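Local coordinates for uracil-DNA glycosylase (Nitratifractor salsuginis, PDB 5X3G), which belongs to the uracil-DNA glycosylase superfamily, single-chain alpha/beta proteins built round a central four-stranded parallel sheet with helices packed against it, at residues A[13-18]-A[30-35]; A[24-29]-A[65-70]. One frame throughout, in Å; residues are numbered along the deposited sequence.

Interaction 1. Residues A[13-18]-A[30-35]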
loop_
_atom_site.group_PDB
_atom_site.type_symbol
_atom_site.label_atom_id
_atom_site.label_comp_id
_atom_site.label_asym_id
_atom_site.label_seq_id
_atom_site.Cartn_x
_atom_site.Cartn_y
_atom_site.Cartn_z
ATOM N N GLN A 13 15.128 12.965 16.178
ATOM C CA GLN A 13 14.906 13.122 14.746
ATOM C C GLN A 13 13.814 12.193 14.234
ATOM O O GLN A 13 13.078 12.562 13.315
ATOM C CB GLN A 13 16.202 12.868 13.978
ATOM C CG GLN A 13 17.358 13.767 14.376
ATOM C CD GLN A 13 18.554 13.598 13.462
ATOM O OE1 GLN A 13 18.405 13.455 12.248
ATOM N NE2 GLN A 13 19.749 13.604 14.042
ATOM N N LEU A 14 13.701 10.988 14.797
ATOM C CA LEU A 14 12.683 10.053 14.324
ATOM C C LEU A 14 11.294 10.470 14.789
ATOM O O LEU A 14 10.320 10.347 14.036
ATOM C CB LEU A 14 13.004 8.634 14.791
ATOM C CG LEU A 14 14.292 8.024 14.238
ATOM C CD1 LEU A 14 14.474 6.593 14.733
ATOM C CD2 LEU A 14 14.308 8.090 12.720
ATOM N N GLN A 15 11.179 10.958 16.026
ATOM C CA GLN A 15 9.917 11.547 16.459
ATOM C C GLN A 15 9.551 12.737 15.577
ATOM O O GLN A 15 8.377 12.925 15.221
ATOM C CB GLN A 15 10.004 11.952 17.932
ATOM C CG GLN A 15 10.191 10.768 18.877
ATOM C CD GLN A 15 10.520 11.190 20.296
ATOM O OE1 GLN A 15 11.299 12.116 20.516
ATOM N NE2 GLN A 15 9.932 10.503 21.269
ATOM N N GLU A 16 10.552 13.537 15.189
ATOM C CA GLU A 16 10.303 14.605 14.227
ATOM C C GLU A 16 9.784 14.050 12.905
ATOM O O GLU A 16 8.831 14.588 12.335
ATOM C CB GLU A 16 11.571 15.422 13.990
ATOM C CG GLU A 16 11.364 16.560 13.001
ATOM C CD GLU A 16 12.656 17.225 12.575
ATOM O OE1 GLU A 16 12.591 18.371 12.083
ATOM O OE2 GLU A 16 13.730 16.608 12.728
ATOM N N LEU A 17 10.403 12.980 12.402
ATOM C CA LEU A 17 9.968 12.392 11.139
ATOM C C LEU A 17 8.525 11.915 11.224
ATOM O O LEU A 17 7.750 12.081 10.273
ATOM C CB LEU A 17 10.889 11.234 10.756
ATOM C CG LEU A 17 10.501 10.441 9.506
ATOM C CD1 LEU A 17 10.622 11.292 8.251
ATOM C CD2 LEU A 17 11.337 9.181 9.395
ATOM N N LEU A 18 8.145 11.322 12.356
ATOM C CA LEU A 18 6.761 10.899 12.540
ATOM C C LEU A 18 5.817 12.094 12.528
ATOM O O LEU A 18 4.755 12.050 11.896
ATOM C CB LEU A 18 6.616 10.112 13.842
ATOM C CG LEU A 18 6.661 8.584 13.737
ATOM C CD1 LEU A 18 8.078 8.088 13.489
ATOM C CD2 LEU A 18 6.074 7.966 14.995
ATOM N N ILE A 30 5.650 0.806 18.242
ATOM C CA ILE A 30 5.891 -0.140 17.157
ATOM C C ILE A 30 6.874 0.422 16.137
ATOM O O ILE A 30 7.739 -0.301 15.633
ATOM C CB ILE A 30 4.553 -0.524 16.491
ATOM C CG1 ILE A 30 3.581 -1.112 17.516
ATOM C CG2 ILE A 30 4.777 -1.515 15.360
ATOM C CD1 ILE A 30 2.231 -1.471 16.930
ATOM N N LEU A 31 6.769 1.715 15.839
ATOM C CA LEU A 31 7.450 2.315 14.698
ATOM C C LEU A 31 8.860 2.790 15.032
ATOM O O LEU A 31 9.767 2.654 14.204
ATOM C CB LEU A 31 6.610 3.478 14.163
ATOM C CG LEU A 31 6.685 3.881 12.694
ATOM C CD1 LEU A 31 6.634 2.657 11.795
ATOM C CD2 LEU A 31 5.529 4.823 12.379
ATOM N N LEU A 32 9.066 3.351 16.225
ATOM C CA LEU A 32 10.410 3.783 16.607
ATOM C C LEU A 32 11.387 2.616 16.704
ATOM O O LEU A 32 12.494 2.727 16.151
ATOM C CB LEU A 32 10.349 4.587 17.911
ATOM C CG LEU A 32 10.568 6.095 17.786
ATOM C CD1 LEU A 32 9.643 6.682 16.731
ATOM C CD2 LEU A 32 10.356 6.780 19.125
ATOM N N PRO A 33 11.070 1.497 17.371
ATOM C CA PRO A 33 11.983 0.340 17.298
ATOM C C PRO A 33 12.280 -0.098 15.876
ATOM O O PRO A 33 13.454 -0.244 15.505
ATOM C CB PRO A 33 11.234 -0.738 18.090
ATOM C CG PRO A 33 10.431 0.022 19.065
ATOM C CD PRO A 33 9.977 1.253 18.334
ATOM N N ALA A 34 11.239 -0.296 15.062
ATOM C CA ALA A 34 11.431 -0.704 13.673
ATOM C C ALA A 34 12.411 0.217 12.956
ATOM O O ALA A 34 13.432 -0.235 12.423
ATOM C CB ALA A 34 10.081 -0.729 12.953
ATOM N N LEU A 35 12.129 1.523 12.968
ATOM C CA LEU A 35 13.009 2.485 12.314
ATOM C C LEU A 35 14.419 2.448 12.887
ATOM O O LEU A 35 15.388 2.697 12.158
ATOM C CB LEU A 35 12.431 3.893 12.433
ATOM C CG LEU A 35 11.222 4.181 11.549
ATOM C CD1 LEU A 35 10.589 5.519 11.910
ATOM C CD2 LEU A 35 11.640 4.147 10.083
#
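Leu18 reaches from the helix of 13-18 into a group of leucines on the helix of 30-35, and the close packing of this contact gathers round its two methyl branches. Its CD1 lies 3.9 Å from Leu32 CD1 and equally 3.9 Å from Leu35 CD1, while the other branch, CD2, meets Leu31 CD2 at 4.1 Å. Leu18 runs past Leu31 and Leu35 in the opposite direction to each, presenting the forked end of its chain rather than its stem. One turn earlier Leu14 repeats the theme less fully: its CD1 comes to 4.1 Å from Leu35 CB, and its CB lies a looser 4.3 Å from Leu32 CD1. Leucine suits these places because two branches on a flexible stem can touch several neighbours without bringing in a polar atom. Buried Leu32 joins the dense part to the looser one: its CD1 meets Leu18 and its CD2 meets Gln15.

On the more solvent-accessible side Gln15 crosses Leu32 at about a right angle, touching it with the aliphatic CG, 4.0 Å from Leu32 CD2. CG stands anti to the carbonyl carbon (chi1 -64°) and the chain beyond is extended; glutamine lends methylene to the apolar contact and keeps its amide for a weak hydrogen bond to Glu28.

Elsewhere, Leu193 and Phe189 of helix 179-196 touch Leu31 and Leu35 respectively, and Leu43 of helix 40-48 touches Leu14. Helices 11-20 and 28-35, consecutive in the chain, cross here at 124° with 10.7 Å between the segment axes: a splayed, leucine-lined pair of consecutive helices in the helical portion of an alpha/beta fold.

Interaction 2. Residues A[24-29]-A[65-70]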
loop_
_atom_site.group_PDB
_atom_site.type_symbol
_atom_site.label_atom_id
_atom_site.label_comp_id
_atom_site.label_asym_id
_atom_site.label_seq_id
_atom_site.Cartn_x
_atom_site.Cartn_y
_atom_site.Cartn_z
ATOM N N ASP A 24 0.487 9.590 14.404
ATOM C CA ASP A 24 0.129 9.783 15.802
ATOM C C ASP A 24 1.186 9.170 16.717
ATOM O O ASP A 24 1.879 8.219 16.346
ATOM C CB ASP A 24 -1.237 9.159 16.085
ATOM C CG ASP A 24 -1.739 9.465 17.478
ATOM O OD1 ASP A 24 -2.392 10.513 17.664
ATOM O OD2 ASP A 24 -1.473 8.661 18.391
ATOM N N GLU A 25 1.306 9.724 17.933
ATOM C CA GLU A 25 2.335 9.238 18.849
ATOM C C GLU A 25 2.058 7.812 19.313
ATOM O O GLU A 25 2.983 7.120 19.758
ATOM C CB GLU A 25 2.473 10.152 20.068
ATOM C CG GLU A 25 1.183 10.709 20.631
ATOM C CD GLU A 25 1.437 11.791 21.667
ATOM O OE1 GLU A 25 0.480 12.186 22.368
ATOM O OE2 GLU A 25 2.598 12.237 21.785
ATOM N N GLU A 26 0.803 7.352 19.220
ATOM C CA GLU A 26 0.501 5.954 19.519
ATOM C C GLU A 26 1.344 4.990 18.699
ATOM O O GLU A 26 1.513 3.834 19.103
ATOM C CB GLU A 26 -0.971 5.633 19.261
ATOM C CG GLU A 26 -1.965 6.226 20.230
ATOM C CD GLU A 26 -3.363 5.701 19.977
ATOM O OE1 GLU A 26 -3.512 4.796 19.127
ATOM O OE2 GLU A 26 -4.313 6.189 20.623
ATOM N N TRP A 27 1.856 5.429 17.551
ATOM C CA TRP A 27 2.670 4.571 16.704
ATOM C C TRP A 27 4.096 4.407 17.205
ATOM O O TRP A 27 4.809 3.532 16.700
ATOM C CB TRP A 27 2.684 5.119 15.277
ATOM C CG TRP A 27 1.525 4.649 14.476
ATOM C CD1 TRP A 27 0.437 5.376 14.093
ATOM C CD2 TRP A 27 1.322 3.325 13.979
ATOM N NE1 TRP A 27 -0.428 4.585 13.375
ATOM C CE2 TRP A 27 0.093 3.321 13.292
ATOM C CE3 TRP A 27 2.064 2.143 14.045
ATOM C CZ2 TRP A 27 -0.409 2.181 12.672
ATOM C CZ3 TRP A 27 1.564 1.013 13.433
ATOM C CH2 TRP A 27 0.338 1.040 12.755
ATOM N N GLU A 28 4.524 5.202 18.184
ATOM C CA GLU A 28 5.913 5.132 18.633
ATOM C C GLU A 28 6.337 3.767 19.174
ATOM O O GLU A 28 7.461 3.341 18.856
ATOM C CB GLU A 28 6.177 6.230 19.672
ATOM C CG GLU A 28 6.348 7.609 19.057
ATOM C CD GLU A 28 6.885 8.631 20.038
ATOM O OE1 GLU A 28 7.427 8.224 21.088
ATOM O OE2 GLU A 28 6.774 9.841 19.754
ATOM N N PRO A 29 5.538 3.047 19.975
ATOM C CA PRO A 29 6.013 1.742 20.475
ATOM C C PRO A 29 6.338 0.742 19.378
ATOM O O PRO A 29 7.224 -0.101 19.566
ATOM C CB PRO A 29 4.847 1.256 21.347
ATOM C CG PRO A 29 4.154 2.493 21.764
ATOM C CD PRO A 29 4.252 3.419 20.592
ATOM N N THR A 65 -2.998 7.891 9.257
ATOM C CA THR A 65 -4.408 7.922 9.621
ATOM C C THR A 65 -4.741 6.767 10.556
ATOM O O THR A 65 -5.289 6.978 11.644
ATOM C CB THR A 65 -5.293 7.866 8.375
ATOM O OG1 THR A 65 -4.903 8.899 7.465
ATOM C CG2 THR A 65 -6.753 8.059 8.756
ATOM N N LEU A 66 -4.414 5.548 10.135
ATOM C CA LEU A 66 -4.630 4.380 10.975
ATOM C C LEU A 66 -3.832 4.487 12.269
ATOM O O LEU A 66 -2.692 4.959 12.281
ATOM C CB LEU A 66 -4.228 3.106 10.230
ATOM C CG LEU A 66 -5.103 2.598 9.083
ATOM C CD1 LEU A 66 -4.400 1.463 8.362
ATOM C CD2 LEU A 66 -6.455 2.145 9.605
ATOM N N ARG A 67 -4.443 4.060 13.349
ATOM C CA ARG A 67 -3.797 3.787 14.619
ATOM C C ARG A 67 -3.543 2.289 14.738
ATOM O O ARG A 67 -4.235 1.494 14.095
ATOM C CB ARG A 67 -4.667 4.275 15.782
ATOM C CG ARG A 67 -5.152 5.703 15.581
ATOM C CD ARG A 67 -3.995 6.689 15.656
ATOM N NE ARG A 67 -4.233 7.768 16.611
ATOM C CZ ARG A 67 -4.728 8.955 16.273
ATOM N NH1 ARG A 67 -5.028 9.209 15.006
ATOM N NH2 ARG A 67 -4.912 9.890 17.194
ATOM N N PRO A 68 -2.545 1.871 15.525
ATOM C CA PRO A 68 -2.141 0.451 15.509
ATOM C C PRO A 68 -3.276 -0.545 15.703
ATOM O O PRO A 68 -3.268 -1.602 15.058
ATOM C CB PRO A 68 -1.121 0.379 16.651
ATOM C CG PRO A 68 -0.526 1.739 16.694
ATOM C CD PRO A 68 -1.648 2.685 16.366
ATOM N N ASN A 69 -4.258 -0.245 16.554
ATOM C CA ASN A 69 -5.330 -1.200 16.816
ATOM C C ASN A 69 -6.420 -1.183 15.753
ATOM O O ASN A 69 -7.360 -1.977 15.847
ATOM C CB ASN A 69 -5.951 -0.948 18.194
ATOM C CG ASN A 69 -6.858 0.268 18.217
ATOM O OD1 ASN A 69 -6.626 1.245 17.506
ATOM N ND2 ASN A 69 -7.903 0.209 19.035
ATOM N N GLU A 70 -6.327 -0.304 14.757
ATOM C CA GLU A 70 -7.264 -0.290 13.643
ATOM C C GLU A 70 -6.753 -1.073 12.441
ATOM O O GLU A 70 -7.493 -1.243 11.468
ATOM C CB GLU A 70 -7.573 1.153 13.232
ATOM C CG GLU A 70 -7.905 2.068 14.398
ATOM C CD GLU A 70 -8.068 3.512 13.973
ATOM O OE1 GLU A 70 -7.178 4.026 13.266
ATOM O OE2 GLU A 70 -9.088 4.131 14.343
HETATM O O HOH W 1 -1.390 8.147 12.776
HETATM O O HOH W 2 -3.827 1.475 18.485
#
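Leu66 and Trp27 begin the contact, in which an Asx turn opened by Asp24 and the 3-10 segment 25-27 meet the loop entering strand 73-77. The carbonyl O of Leu66 accepts from Trp27 NE1 at 2.5 Å, a short distance to be read with caution; the oxygen lies in the indole plane and the bond is nearly straight. Tryptophan thus buries a large ring while its one polar atom finds an acceptor. Arg67 comes next, its chain bent at chi2 and chi3. Asp24 OD1 lies over a face of the guanidinium, 2.6 Å from Arg67 NH2, with the two planes 23° apart; Glu26 OE1 stands at the edge, making a long salt bridge to Arg67 NE of 4.0 Å. Asp24 OD2 meanwhile takes the N-H of Glu26, closing the Asx turn and holding the Asp24 carboxylate. Pro68, with a compact, rigid ring whose C-H groups can face an aromatic ring, sets CG over the six-membered ring of Trp27, 3.6 Å from its centroid, in a CH-pi contact 10° off the normal. Asn69 N donates to a water that makes a weak bond to Glu26 OE1. Finally Glu70 folds back within the loop: its OE1 accepts from the backbone N of Arg67 at 2.7 Å.

Interaction 1 uses helix 28-35 itself; interaction 2 uses the turn that leads into it, its segment reaching the first residues of that helix. Interaction 1 is buried and wholly apolar where it is densest, joining two helices through leucine methyls; interaction 2 is only partly buried, and surrounds an indole-proline core with a carboxylate-guanidinium network and waters suited to a surface loop. The two touch one another: Ile30 CD1 packs 3.8 Å from Pro68 CB, and Glu28 CG lies 4.1 Å from Leu18 CD2. Along the chain their segments alternate. Interaction 1 ties helix 11-20 to helix 28-35; interaction 2 ties the turn just before that helix to the loop before strand 73-77.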